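Local atomic coordinates of acyl-[acyl-carrier-protein]--UDP-N-acetylglucosamine O-acyltransferase (Leptospira interrogans, PDB entry 3HSQ), a protein that probably transfers an acyl chain from acyl carrier protein to UDP-N-acetylglucosamine, an early step in lipid A biosynthesis. Residues I129-A134 against F145-G150. Sequence-based numbering, arbitrary orientation.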
ATOM      1  N   ILE A 129      13.188  10.309  -4.643  1.00 23.90           N
ATOM      2  CA  ILE A 129      11.983   9.688  -5.206  1.00 23.75           C
ATOM      3  C   ILE A 129      11.448   8.630  -4.240  1.00 23.91           C
ATOM      4  O   ILE A 129      12.211   7.774  -3.764  1.00 23.76           O
ATOM      5  CB  ILE A 129      12.261   8.990  -6.591  1.00 23.80           C
ATOM      6  CG1 ILE A 129      12.789   9.993  -7.625  1.00 24.00           C
ATOM      7  CG2 ILE A 129      10.994   8.298  -7.132  1.00 22.76           C
ATOM      8  CD1 ILE A 129      13.521   9.352  -8.778  1.00 24.52           C
ATOM      9  N   LEU A 130      10.152   8.710  -3.942  1.00 24.13           N
ATOM     10  CA  LEU A 130       9.428   7.614  -3.293  1.00 25.14           C
ATOM     11  C   LEU A 130       8.452   7.073  -4.315  1.00 25.05           C
ATOM     12  O   LEU A 130       7.604   7.820  -4.838  1.00 25.04           O
ATOM     13  CB  LEU A 130       8.658   8.057  -2.029  1.00 25.45           C
ATOM     14  CG  LEU A 130       9.151   8.981  -0.896  1.00 27.14           C
ATOM     15  CD1 LEU A 130       8.395   8.647   0.407  1.00 26.36           C
ATOM     16  CD2 LEU A 130      10.642   9.001  -0.661  1.00 25.74           C
ATOM     17  N   THR A 131       8.583   5.786  -4.624  1.00 25.14           N
ATOM     18  CA  THR A 131       7.767   5.184  -5.673  1.00 25.39           C
ATOM     19  C   THR A 131       6.346   4.912  -5.177  1.00 25.24           C
ATOM     20  O   THR A 131       5.981   5.305  -4.063  1.00 24.55           O
ATOM     21  CB  THR A 131       8.420   3.925  -6.309  1.00 25.70           C
ATOM     22  OG1 THR A 131       8.547   2.882  -5.341  1.00 27.76           O
ATOM     23  CG2 THR A 131       9.802   4.257  -6.856  1.00 26.26           C
ATOM     24  N   HIS A 132       5.550   4.250  -6.012  1.00 24.55           N
ATOM     25  CA  HIS A 132       4.140   4.091  -5.736  1.00 24.04           C
ATOM     26  C   HIS A 132       3.885   3.335  -4.445  1.00 23.44           C
ATOM     27  O   HIS A 132       4.417   2.245  -4.250  1.00 23.13           O
ATOM     28  CB  HIS A 132       3.419   3.418  -6.907  1.00 23.61           C
ATOM     29  CG  HIS A 132       1.993   3.825  -7.001  1.00 23.98           C
ATOM     30  ND1 HIS A 132       0.997   3.206  -6.278  1.00 25.00           N
ATOM     31  CD2 HIS A 132       1.403   4.843  -7.664  1.00 22.19           C
ATOM     32  CE1 HIS A 132      -0.150   3.813  -6.514  1.00 24.73           C
ATOM     33  NE2 HIS A 132       0.066   4.798  -7.366  1.00 25.13           N
ATOM     34  N   GLY A 133       3.088   3.930  -3.560  1.00 23.03           N
ATOM     35  CA  GLY A 133       2.757   3.298  -2.267  1.00 22.73           C
ATOM     36  C   GLY A 133       3.898   3.249  -1.255  1.00 22.67           C
ATOM     37  O   GLY A 133       3.774   2.589  -0.212  1.00 22.70           O
ATOM     38  N   ALA A 134       5.006   3.939  -1.545  1.00 22.41           N
ATOM     39  CA  ALA A 134       6.145   3.985  -0.614  1.00 22.92           C
ATOM     40  C   ALA A 134       5.771   4.710   0.683  1.00 23.29           C
ATOM     41  O   ALA A 134       5.084   5.737   0.665  1.00 23.98           O
ATOM     42  CB  ALA A 134       7.387   4.617  -1.259  1.00 22.65           C
ATOM     43  N   PHE A 145      18.962  12.710  -3.803  1.00 27.14           N
ATOM     44  CA  PHE A 145      18.989  11.672  -4.838  1.00 27.44           C
ATOM     45  C   PHE A 145      18.842  10.249  -4.314  1.00 27.29           C
ATOM     46  O   PHE A 145      19.343   9.306  -4.924  1.00 27.49           O
ATOM     47  CB  PHE A 145      20.263  11.781  -5.678  1.00 28.07           C
ATOM     48  CG  PHE A 145      20.312  12.995  -6.542  1.00 28.84           C
ATOM     49  CD1 PHE A 145      19.758  12.975  -7.812  1.00 29.58           C
ATOM     50  CD2 PHE A 145      20.918  14.160  -6.088  1.00 30.46           C
ATOM     51  CE1 PHE A 145      19.802  14.103  -8.621  1.00 31.01           C
ATOM     52  CE2 PHE A 145      20.979  15.297  -6.896  1.00 31.74           C
ATOM     53  CZ  PHE A 145      20.423  15.266  -8.160  1.00 31.02           C
ATOM     54  N   ALA A 146      18.161  10.099  -3.181  1.00 26.89           N
ATOM     55  CA  ALA A 146      17.871   8.780  -2.631  1.00 26.16           C
ATOM     56  C   ALA A 146      16.625   8.211  -3.322  1.00 25.81           C
ATOM     57  O   ALA A 146      15.803   8.961  -3.847  1.00 25.49           O
ATOM     58  CB  ALA A 146      17.688   8.856  -1.123  1.00 25.60           C
ATOM     59  N   PHE A 147      16.508   6.884  -3.346  1.00 26.04           N
ATOM     60  CA  PHE A 147      15.409   6.209  -4.038  1.00 25.56           C
ATOM     61  C   PHE A 147      14.753   5.210  -3.084  1.00 25.27           C
ATOM     62  O   PHE A 147      15.387   4.244  -2.639  1.00 24.87           O
ATOM     63  CB  PHE A 147      15.946   5.508  -5.300  1.00 26.24           C
ATOM     64  CG  PHE A 147      14.875   4.937  -6.217  1.00 26.67           C
ATOM     65  CD1 PHE A 147      14.456   5.642  -7.341  1.00 28.65           C
ATOM     66  CD2 PHE A 147      14.329   3.670  -5.985  1.00 28.22           C
ATOM     67  CE1 PHE A 147      13.484   5.111  -8.212  1.00 28.86           C
ATOM     68  CE2 PHE A 147      13.368   3.129  -6.845  1.00 28.38           C
ATOM     69  CZ  PHE A 147      12.946   3.855  -7.963  1.00 28.42           C
ATOM     70  N   ILE A 148      13.483   5.451  -2.768  1.00 24.93           N
ATOM     71  CA  ILE A 148      12.734   4.574  -1.862  1.00 24.61           C
ATOM     72  C   ILE A 148      11.652   3.805  -2.623  1.00 24.21           C
ATOM     73  O   ILE A 148      10.700   4.382  -3.147  1.00 24.35           O
ATOM     74  CB  ILE A 148      12.119   5.343  -0.656  1.00 24.60           C
ATOM     75  CG1 ILE A 148      13.176   6.194   0.074  1.00 24.73           C
ATOM     76  CG2 ILE A 148      11.397   4.377   0.314  1.00 24.25           C
ATOM     77  CD1 ILE A 148      14.278   5.421   0.795  1.00 24.70           C
ATOM     78  N   SER A 149      11.821   2.495  -2.690  1.00 24.48           N
ATOM     79  CA  SER A 149      10.860   1.633  -3.375  1.00 24.83           C
ATOM     80  C   SER A 149       9.626   1.393  -2.517  1.00 25.04           C
ATOM     81  O   SER A 149       9.652   1.603  -1.294  1.00 25.20           O
ATOM     82  CB  SER A 149      11.508   0.300  -3.761  1.00 24.58           C
ATOM     83  OG  SER A 149      12.663   0.510  -4.565  1.00 25.26           O
ATOM     84  N   GLY A 150       8.539   0.980  -3.165  1.00 24.92           N
ATOM     85  CA  GLY A 150       7.340   0.511  -2.464  1.00 24.90           C
ATOM     86  C   GLY A 150       7.672  -0.754  -1.696  1.00 24.55           C
ATOM     87  O   GLY A 150       8.706  -1.371  -1.943  1.00 24.56           O
TER
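Ile129 and Leu130 pair with Phe147 and Ile148 as parallel strands on neighbouring coils of the left-handed parallel beta-helix built by hexapeptide repeats, one coil being 18 residues. Three nearly straight backbone hydrogen bonds zip them together: Ile129 N to Ala146 O (3.0 Å), Ile148 N to Ile129 O (2.8 Å) and Thr131 N to Ile148 O (2.9 Å). Inside the coil, Leu130 and Ile148 run alongside each other into the interior, Leu130 CD2 resting 3.9 Å from Ile148 CG1; Leu142 touches both, so branched aliphatics fill the interior. On the other face, a chi1 of -172° swings CG of Phe147 away from its own amide nitrogen and carries the ring toward the preceding coil. There Phe147 CZ lies 3.4 Å from Thr131 CG2, and Ile129 CB and CD1 sit obliquely by Phe147 CD1, while Leu70 of a second subunit covers Ile129. Thr131 thus divides its branches, the methyl going to the ring and OG1 receiving a weak, bent bond from Gly150 N (2.9 Å). A type II turn from Thr131 to Ala134 then rounds the corner, with Gly133 at the positive phi that glycine tolerates. Gly150, which has no side chain, passes against this turn, its CA 3.8 Å from His132 O. The backbone bonds therefore fix the coil-to-coil register; apolar packing on both faces adds to it, and the threonine hydroxyl contributes only weakly.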